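Long-range contacts in 2-oxoglutarate-dependent dioxygenase DAO (Oryza sativa subsp. indica, PDB 6KUN), which probably catalyses the iron- and 2-oxoglutarate-dependent oxidation of the auxin indole-3-acetic acid to inactive 2-oxoindole-3-acetic acid: residues B[4-10]-B[33-39]; B[28-33]-B[226-230]; B[135-141]-B[222-227]. All coordinates share one frame; numbering follows the deposited sequence.

Followed from the N terminus, the three contacts illustrate how local and distant closures interlock in a jelly-roll dioxygenase. Interaction 1 pairs strand 6-8 with strand 33-37, closing a loop that holds helix 18-30 and so completing a beta-alpha-beta unit. The C-terminal end of that helix then enters interaction 2, which reaches nearly two hundred residues ahead to 226-230; interactions 1 and 2 cross along the chain and share Cys33. Interaction 3 follows interaction 1 in series and closes a loop of about 80 residues, bringing the end of helix 111-138 to 222-227 and sharing Arg226 and Leu227 with interaction 2. Interactions 2 and 3 thus end on the same stretch, between helix 217-222 and strand 232-235.

Interaction 1. Residues B[4-10]-B[33-39]; sequences IPAIDLR and CFRVSGH
Ile7 and Phe34 meet on the side of the strand pair that helix 18-30 covers, the isoleucine CG1 reaching the phenylalanine ring at a slant, 3.8 Å from its CD2. A chi1 of 59° places the Phe34 ring between its own backbone N and carbonyl carbon, where it also packs on Leu24 and Cys28 of the helix. Farther along, Leu9 crosses Val36 obliquely, its CG 4.0 Å from Val36 CG1. The other face, carrying Ala6, Asp8, Arg35 and Ser37, is more polar. At its start Ile4 lies at about a right angle to the Arg35 chain, CG2 to CG 3.7 Å, the guanidinium reaching the Asp205 carbonyl. One water donates to Asp8 OD2 (2.7 Å) and hydrogen-bonds Ser37 OG; Asp8 OD1 takes the backbone N of Leu11. Between the faces runs a parallel ladder: Arg35 N to Pro5 O at 2.9 Å, then Ile7 N to Arg35 O, Ser37 N to Ile7 O and Leu9 N to Ser37 O. In this beta-alpha-beta unit strand 33-37 pairs on with strand 211-215, so strand 6-8 borders the sheet within this chain. The chemistry is divided: hydrocarbon seals the helix side, while backbone bonds fix the register and water bridges the polar side.

Interaction 2. Residues B[28-33]-B[226-230]; sequences CARLGC and RLHNV
His228 and Val230 are brought against the end of helix 18-30 by their first torsions. With CG opposite its backbone N (chi1 178°), the histidine brings its ring edge to Leu31, whose carbonyl O lies in the ring plane, 3.4 Å from His228 CD2. In Val230 a chi1 of 59° sets CG1 between the backbone N and carbonyl carbon, 3.2 Å from Gly32 O, and sends CG2 to the Leu31 oxygen. The backbones join through a nearly straight hydrogen bond from His228 N to Cys28 O, 2.9 Å long with an N-H...O angle of 169°. A CA-H...O contact follows, Gly32 CA to His228 O at 3.1 Å; Gly32 has positive phi just past the helix, and a CB there would collide with that oxygen. On the other flank Leu227 CD2 presses on Cys28 CB at 3.3 Å, tighter than usual for two carbons. Gly32 and Val230 each make backbone hydrogen bonds with Val215, and the Val230 side chain lies about 4 Å from that of His232, a predicted iron ligand. One conventional bond, to Cys28 O from almost two hundred residues on in the same chain, thus carries the polar link, while the Leu31 and Gly32 oxygens meet C-H groups here.

Interaction 3. Residues B[135-141]-B[222-227]; sequences VAASLGL and WSNGRL
Two helix ends closed by Schellman motifs face each other here, and Leu139 and Leu141 from one pack against Trp222 of the other. Helix 111-138 finishes with Leu141 N bonded to Ala136 O at 2.9 Å and Gly140 N to Ala137 O, Gly140 taking the positive phi. Ala136 O also receives Leu139 N, the two donors arriving from opposite faces of its plane. Helix 217-222 ends in the same way at Asn224, within a type I' turn from Ser223 to Arg226; Leu227 N donates to Ser223 OG, which also bonds the Gly219 carbonyl. A chi1 of 177° extends the indole of Trp222 from its helix toward the leucines. Leu141 CD1 comes from the opposing direction, 3.3 Å from CH2 of the Trp222 ring, and Leu139 CD1 lies 4.0 Å from CZ3. Ala136 CB adds a looser touch, while Phe178 meets the indole edge-to-face. Beside this cluster Val135 CG1 reaches Leu227 CD1 at 3.6 Å, the two side chains crossing at a slant. Putting an alanine at Trp222 would probably open a gap beside Leu139 and Leu141 and cost Phe178 its edge-to-face contact with the indole. Both ends are typical Schellman motifs, C-terminal caps turned by a residue of positive phi (Gly140, Asn224), and apolar side chains join them, bringing helix 111-138 onto the loop before strand 232-235.

Interaction 1. Residues B[4-10]-B[33-39]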
loop_
_atom_site.group_PDB
_atom_site.type_symbol
_atom_site.label_atom_id
_atom_site.label_comp_id
_atom_site.label_asym_id
_atom_site.label_seq_id
_atom_site.Cartn_x
_atom_site.Cartn_y
_atom_site.Cartn_z
ATOM N N ILE B 4 1.722 -19.999 -3.486
ATOM C CA ILE B 4 2.061 -20.223 -2.083
ATOM C C ILE B 4 0.755 -20.313 -1.304
ATOM O O ILE B 4 -0.036 -19.359 -1.343
ATOM C CB ILE B 4 2.945 -19.087 -1.543
ATOM C CG1 ILE B 4 4.418 -19.350 -1.873
ATOM C CG2 ILE B 4 2.772 -18.943 -0.047
ATOM C CD1 ILE B 4 4.676 -19.611 -3.333
ATOM N N PRO B 5 0.505 -21.396 -0.562
ATOM C CA PRO B 5 -0.787 -21.523 0.117
ATOM C C PRO B 5 -1.009 -20.344 1.040
ATOM O O PRO B 5 -0.057 -19.822 1.632
ATOM C CB PRO B 5 -0.665 -22.828 0.924
ATOM C CG PRO B 5 0.565 -23.468 0.480
ATOM C CD PRO B 5 1.456 -22.420 -0.110
ATOM N N ALA B 6 -2.282 -19.950 1.159
ATOM C CA ALA B 6 -2.726 -18.887 2.061
ATOM C C ALA B 6 -3.554 -19.516 3.175
ATOM O O ALA B 6 -4.461 -20.306 2.904
ATOM C CB ALA B 6 -3.544 -17.828 1.307
ATOM N N ILE B 7 -3.222 -19.178 4.416
ATOM C CA ILE B 7 -3.834 -19.747 5.609
ATOM C C ILE B 7 -4.530 -18.634 6.366
ATOM O O ILE B 7 -3.913 -17.608 6.669
ATOM C CB ILE B 7 -2.777 -20.431 6.516
ATOM C CG1 ILE B 7 -2.064 -21.566 5.772
ATOM C CG2 ILE B 7 -3.418 -20.954 7.815
ATOM C CD1 ILE B 7 -2.997 -22.665 5.287
ATOM N N ASP B 8 -5.789 -18.842 6.698
ATOM C CA ASP B 8 -6.524 -17.865 7.504
ATOM C C ASP B 8 -6.454 -18.278 8.971
ATOM O O ASP B 8 -6.985 -19.329 9.355
ATOM C CB ASP B 8 -7.977 -17.734 7.037
ATOM C CG ASP B 8 -8.740 -16.687 7.819
ATOM O OD1 ASP B 8 -8.765 -16.765 9.059
ATOM O OD2 ASP B 8 -9.303 -15.768 7.195
ATOM N N LEU B 9 -5.794 -17.449 9.784
ATOM C CA LEU B 9 -5.445 -17.825 11.144
ATOM C C LEU B 9 -6.659 -17.802 12.054
ATOM O O LEU B 9 -6.703 -18.540 13.045
ATOM C CB LEU B 9 -4.408 -16.862 11.728
ATOM C CG LEU B 9 -2.977 -16.921 11.219
ATOM C CD1 LEU B 9 -2.081 -15.885 11.940
ATOM C CD2 LEU B 9 -2.455 -18.303 11.436
ATOM N N ARG B 10 -7.636 -16.923 11.777
ATOM C CA ARG B 10 -8.864 -16.948 12.567
ATOM C C ARG B 10 -9.600 -18.263 12.314
ATOM O O ARG B 10 -10.156 -18.873 13.230
ATOM C CB ARG B 10 -9.731 -15.736 12.234
ATOM C CG ARG B 10 -8.935 -14.453 11.971
ATOM C CD ARG B 10 -9.788 -13.218 11.600
ATOM N NE ARG B 10 -10.014 -13.094 10.156
ATOM C CZ ARG B 10 -9.931 -11.955 9.460
ATOM N NH1 ARG B 10 -9.593 -10.806 10.058
ATOM N NH2 ARG B 10 -10.148 -11.972 8.154
ATOM N N CYS B 33 6.680 -22.684 3.631
ATOM C CA CYS B 33 6.365 -21.295 3.344
ATOM C C CYS B 33 4.866 -21.186 3.115
ATOM O O CYS B 33 4.269 -22.061 2.488
ATOM C CB CYS B 33 7.074 -20.759 2.089
ATOM S SG CYS B 33 6.796 -18.955 1.694
ATOM N N PHE B 34 4.257 -20.150 3.663
ATOM C CA PHE B 34 2.842 -19.898 3.468
ATOM C C PHE B 34 2.540 -18.441 3.783
ATOM O O PHE B 34 3.307 -17.761 4.477
ATOM C CB PHE B 34 1.972 -20.838 4.313
ATOM C CG PHE B 34 2.194 -20.762 5.810
ATOM C CD1 PHE B 34 3.221 -21.464 6.417
ATOM C CD2 PHE B 34 1.320 -20.049 6.626
ATOM C CE1 PHE B 34 3.416 -21.435 7.781
ATOM C CE2 PHE B 34 1.534 -20.019 8.039
ATOM C CZ PHE B 34 2.573 -20.711 8.590
ATOM N N ARG B 35 1.411 -17.975 3.254
ATOM C CA ARG B 35 0.889 -16.644 3.581
ATOM C C ARG B 35 -0.107 -16.743 4.733
ATOM O O ARG B 35 -0.802 -17.747 4.871
ATOM C CB ARG B 35 0.200 -16.008 2.380
ATOM C CG ARG B 35 1.015 -15.947 1.118
ATOM C CD ARG B 35 0.445 -14.905 0.140
ATOM N NE ARG B 35 1.324 -13.732 0.031
ATOM C CZ ARG B 35 2.127 -13.477 -1.002
ATOM N NH1 ARG B 35 2.174 -14.291 -2.056
ATOM N NH2 ARG B 35 2.884 -12.387 -0.992
ATOM N N VAL B 36 -0.180 -15.688 5.569
ATOM C CA VAL B 36 -1.206 -15.630 6.618
ATOM C C VAL B 36 -2.094 -14.415 6.413
ATOM O O VAL B 36 -1.598 -13.281 6.287
ATOM C CB VAL B 36 -0.658 -15.613 8.057
ATOM C CG1 VAL B 36 -0.120 -16.970 8.441
ATOM C CG2 VAL B 36 0.374 -14.544 8.250
ATOM N N SER B 37 -3.406 -14.663 6.381
ATOM C CA SER B 37 -4.423 -13.633 6.548
ATOM C C SER B 37 -5.069 -13.860 7.900
ATOM O O SER B 37 -4.736 -14.807 8.631
ATOM C CB SER B 37 -5.471 -13.739 5.451
ATOM O OG SER B 37 -6.100 -15.019 5.574
ATOM N N GLY B 38 -6.047 -13.005 8.216
ATOM C CA GLY B 38 -6.781 -13.149 9.462
ATOM C C GLY B 38 -5.917 -12.984 10.677
ATOM O O GLY B 38 -6.223 -13.546 11.738
ATOM N N HIS B 39 -4.837 -12.217 10.549
ATOM C CA HIS B 39 -3.819 -12.087 11.574
ATOM C C HIS B 39 -4.118 -10.980 12.573
ATOM O O HIS B 39 -3.420 -10.876 13.595
ATOM C CB HIS B 39 -2.484 -11.807 10.876
ATOM C CG HIS B 39 -2.588 -10.739 9.842
ATOM N ND1 HIS B 39 -2.905 -9.434 10.163
ATOM C CD2 HIS B 39 -2.527 -10.794 8.491
ATOM C CE1 HIS B 39 -2.969 -8.718 9.052
ATOM N NE2 HIS B 39 -2.748 -9.521 8.026
HETATM O O HOH W 1 -9.075 -14.734 4.757
#

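Interaction 2. Residues B[28-33]-B[226-230]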
loop_
_atom_site.group_PDB
_atom_site.type_symbol
_atom_site.label_atom_id
_atom_site.label_comp_id
_atom_site.label_asym_id
_atom_site.label_seq_id
_atom_site.Cartn_x
_atom_site.Cartn_y
_atom_site.Cartn_z
ATOM N N CYS B 28 3.609 -26.297 5.562
ATOM C CA CYS B 28 4.868 -26.358 6.295
ATOM C C CYS B 28 5.692 -27.593 5.914
ATOM O O CYS B 28 6.930 -27.520 5.830
ATOM C CB CYS B 28 4.576 -26.360 7.799
ATOM S SG CYS B 28 3.968 -24.799 8.421
ATOM N N ALA B 29 5.025 -28.735 5.701
ATOM C CA ALA B 29 5.753 -29.967 5.465
ATOM C C ALA B 29 6.297 -30.038 4.040
ATOM O O ALA B 29 7.399 -30.539 3.806
ATOM C CB ALA B 29 4.847 -31.166 5.744
ATOM N N ARG B 30 5.531 -29.547 3.075
ATOM C CA ARG B 30 5.917 -29.717 1.693
ATOM C C ARG B 30 6.679 -28.528 1.164
ATOM O O ARG B 30 7.556 -28.732 0.331
ATOM C CB ARG B 30 4.681 -29.979 0.821
ATOM C CG ARG B 30 4.117 -31.370 1.021
ATOM C CD ARG B 30 2.655 -31.420 0.732
ATOM N NE ARG B 30 2.320 -30.726 -0.507
ATOM C CZ ARG B 30 1.113 -30.749 -1.067
ATOM N NH1 ARG B 30 0.133 -31.447 -0.501
ATOM N NH2 ARG B 30 0.884 -30.082 -2.191
ATOM N N LEU B 31 6.346 -27.304 1.593
ATOM C CA LEU B 31 6.964 -26.073 1.098
ATOM C C LEU B 31 7.797 -25.328 2.133
ATOM O O LEU B 31 8.778 -24.668 1.768
ATOM C CB LEU B 31 5.883 -25.102 0.610
ATOM C CG LEU B 31 6.138 -24.243 -0.630
ATOM C CD1 LEU B 31 5.173 -23.063 -0.667
ATOM C CD2 LEU B 31 7.515 -23.731 -0.787
ATOM N N GLY B 32 7.406 -25.362 3.406
ATOM C CA GLY B 32 8.079 -24.529 4.395
ATOM C C GLY B 32 7.740 -23.065 4.347
ATOM O O GLY B 32 8.439 -22.276 4.995
ATOM N N CYS B 33 6.680 -22.684 3.631
ATOM C CA CYS B 33 6.365 -21.295 3.344
ATOM C C CYS B 33 4.866 -21.186 3.115
ATOM O O CYS B 33 4.269 -22.061 2.488
ATOM C CB CYS B 33 7.074 -20.759 2.089
ATOM S SG CYS B 33 6.796 -18.955 1.694
ATOM N N ARG B 226 9.646 -32.990 10.174
ATOM C CA ARG B 226 8.316 -32.889 9.595
ATOM C C ARG B 226 8.014 -31.537 8.958
ATOM O O ARG B 226 7.121 -31.436 8.099
ATOM C CB ARG B 226 7.284 -33.194 10.684
ATOM C CG ARG B 226 7.292 -34.636 11.122
ATOM C CD ARG B 226 6.431 -34.872 12.333
ATOM N NE ARG B 226 6.546 -36.280 12.728
ATOM C CZ ARG B 226 5.933 -37.275 12.083
ATOM N NH1 ARG B 226 5.168 -37.003 11.037
ATOM N NH2 ARG B 226 6.091 -38.528 12.488
ATOM N N LEU B 227 8.700 -30.499 9.331
ATOM C CA LEU B 227 8.479 -29.171 8.731
ATOM C C LEU B 227 9.722 -28.789 7.945
ATOM O O LEU B 227 10.842 -28.889 8.472
ATOM C CB LEU B 227 8.188 -28.124 9.792
ATOM C CG LEU B 227 7.064 -28.355 10.794
ATOM C CD1 LEU B 227 7.046 -27.241 11.809
ATOM C CD2 LEU B 227 5.750 -28.461 10.116
ATOM N N HIS B 228 9.515 -28.352 6.709
ATOM C CA HIS B 228 10.593 -28.115 5.767
ATOM C C HIS B 228 11.224 -26.744 6.001
ATOM O O HIS B 228 10.529 -25.724 5.958
ATOM C CB HIS B 228 10.057 -28.167 4.332
ATOM C CG HIS B 228 11.098 -27.895 3.288
ATOM N ND1 HIS B 228 12.211 -28.697 3.129
ATOM C CD2 HIS B 228 11.215 -26.900 2.372
ATOM C CE1 HIS B 228 12.956 -28.217 2.144
ATOM N NE2 HIS B 228 12.365 -27.139 1.654
ATOM N N ASN B 229 12.544 -26.719 6.180
ATOM C CA ASN B 229 13.274 -25.459 6.278
ATOM C C ASN B 229 13.518 -24.942 4.858
ATOM O O ASN B 229 14.309 -25.508 4.095
ATOM C CB ASN B 229 14.570 -25.622 7.056
ATOM C CG ASN B 229 15.395 -26.788 6.613
ATOM O OD1 ASN B 229 14.868 -27.836 6.185
ATOM N ND2 ASN B 229 16.705 -26.648 6.731
ATOM N N VAL B 230 12.819 -23.865 4.503
ATOM C CA VAL B 230 12.678 -23.483 3.107
ATOM C C VAL B 230 13.885 -22.667 2.665
ATOM O O VAL B 230 14.325 -21.751 3.355
ATOM C CB VAL B 230 11.355 -22.720 2.908
ATOM C CG1 VAL B 230 11.268 -21.430 3.806
ATOM C CG2 VAL B 230 11.179 -22.364 1.455
#

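Interaction 3. Residues B[135-141]-B[222-227]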
loop_
_atom_site.group_PDB
_atom_site.type_symbol
_atom_site.label_atom_id
_atom_site.label_comp_id
_atom_site.label_asym_id
_atom_site.label_seq_id
_atom_site.Cartn_x
_atom_site.Cartn_y
_atom_site.Cartn_z
ATOM N N VAL B 135 1.009 -23.938 14.386
ATOM C CA VAL B 135 1.859 -24.955 13.761
ATOM C C VAL B 135 2.035 -26.147 14.697
ATOM O O VAL B 135 1.828 -27.303 14.303
ATOM C CB VAL B 135 3.214 -24.350 13.343
ATOM C CG1 VAL B 135 4.206 -25.447 12.959
ATOM C CG2 VAL B 135 3.006 -23.442 12.170
ATOM N N ALA B 136 2.394 -25.879 15.961
ATOM C CA ALA B 136 2.494 -26.948 16.965
ATOM C C ALA B 136 1.201 -27.757 17.111
ATOM O O ALA B 136 1.237 -28.989 17.242
ATOM C CB ALA B 136 2.894 -26.332 18.309
ATOM N N ALA B 137 0.050 -27.088 17.104
ATOM C CA ALA B 137 -1.207 -27.814 17.208
ATOM C C ALA B 137 -1.465 -28.673 15.972
ATOM O O ALA B 137 -2.083 -29.738 16.079
ATOM C CB ALA B 137 -2.367 -26.842 17.435
ATOM N N SER B 138 -1.010 -28.239 14.795
ATOM C CA SER B 138 -1.195 -29.047 13.596
ATOM C C SER B 138 -0.417 -30.364 13.651
ATOM O O SER B 138 -0.692 -31.268 12.862
ATOM C CB SER B 138 -0.808 -28.245 12.361
ATOM O OG SER B 138 0.586 -28.242 12.137
ATOM N N LEU B 139 0.552 -30.484 14.543
ATOM C CA LEU B 139 1.290 -31.716 14.765
ATOM C C LEU B 139 0.810 -32.448 15.998
ATOM O O LEU B 139 1.548 -33.300 16.536
ATOM C CB LEU B 139 2.773 -31.409 14.916
ATOM C CG LEU B 139 3.440 -30.676 13.751
ATOM C CD1 LEU B 139 4.838 -30.186 14.114
ATOM C CD2 LEU B 139 3.474 -31.577 12.536
ATOM N N GLY B 140 -0.412 -32.135 16.448
ATOM C CA GLY B 140 -0.995 -32.743 17.640
ATOM C C GLY B 140 -0.374 -32.303 18.947
ATOM O O GLY B 140 -0.554 -32.965 19.979
ATOM N N LEU B 141 0.362 -31.201 18.941
ATOM C CA LEU B 141 1.073 -30.738 20.129
ATOM C C LEU B 141 0.295 -29.594 20.763
ATOM O O LEU B 141 0.030 -28.574 20.107
ATOM C CB LEU B 141 2.478 -30.253 19.788
ATOM C CG LEU B 141 3.480 -31.220 19.174
ATOM C CD1 LEU B 141 4.718 -30.440 18.777
ATOM C CD2 LEU B 141 3.838 -32.315 20.156
ATOM N N TRP B 222 13.366 -29.216 15.409
ATOM C CA TRP B 222 12.357 -29.357 16.451
ATOM C C TRP B 222 11.194 -30.231 16.008
ATOM O O TRP B 222 10.570 -30.908 16.836
ATOM C CB TRP B 222 11.864 -27.964 16.828
ATOM C CG TRP B 222 10.778 -27.906 17.828
ATOM C CD1 TRP B 222 10.917 -27.710 19.186
ATOM C CD2 TRP B 222 9.394 -27.976 17.569
ATOM N NE1 TRP B 222 9.678 -27.698 19.772
ATOM C CE2 TRP B 222 8.725 -27.843 18.798
ATOM C CE3 TRP B 222 8.633 -28.133 16.402
ATOM C CZ2 TRP B 222 7.348 -27.870 18.896
ATOM C CZ3 TRP B 222 7.273 -28.148 16.501
ATOM C CH2 TRP B 222 6.638 -28.031 17.740
ATOM N N SER B 223 10.867 -30.225 14.726
ATOM C CA SER B 223 9.718 -30.991 14.253
ATOM C C SER B 223 10.089 -32.428 13.886
ATOM O O SER B 223 9.268 -33.148 13.331
ATOM C CB SER B 223 9.090 -30.292 13.066
ATOM O OG SER B 223 9.901 -30.439 11.917
ATOM N N ASN B 224 11.320 -32.815 14.170
ATOM C CA ASN B 224 11.871 -34.108 13.806
ATOM C C ASN B 224 11.794 -34.374 12.321
ATOM O O ASN B 224 11.470 -35.478 11.906
ATOM C CB ASN B 224 11.199 -35.251 14.554
ATOM C CG ASN B 224 12.041 -36.496 14.510
ATOM O OD1 ASN B 224 13.241 -36.433 14.711
ATOM N ND2 ASN B 224 11.427 -37.606 14.139
ATOM N N GLY B 225 12.058 -33.359 11.521
ATOM C CA GLY B 225 12.034 -33.519 10.084
ATOM C C GLY B 225 10.700 -33.273 9.418
ATOM O O GLY B 225 10.630 -33.330 8.192
ATOM N N ARG B 226 9.646 -32.990 10.174
ATOM C CA ARG B 226 8.316 -32.889 9.595
ATOM C C ARG B 226 8.014 -31.537 8.958
ATOM O O ARG B 226 7.121 -31.436 8.099
ATOM C CB ARG B 226 7.284 -33.194 10.684
ATOM C CG ARG B 226 7.292 -34.636 11.122
ATOM C CD ARG B 226 6.431 -34.872 12.333
ATOM N NE ARG B 226 6.546 -36.280 12.728
ATOM C CZ ARG B 226 5.933 -37.275 12.083
ATOM N NH1 ARG B 226 5.168 -37.003 11.037
ATOM N NH2 ARG B 226 6.091 -38.528 12.488
ATOM N N LEU B 227 8.700 -30.499 9.331
ATOM C CA LEU B 227 8.479 -29.171 8.731
ATOM C C LEU B 227 9.722 -28.789 7.945
ATOM O O LEU B 227 10.842 -28.889 8.472
ATOM C CB LEU B 227 8.188 -28.124 9.792
ATOM C CG LEU B 227 7.064 -28.355 10.794
ATOM C CD1 LEU B 227 7.046 -27.241 11.809
ATOM C CD2 LEU B 227 5.750 -28.461 10.116
#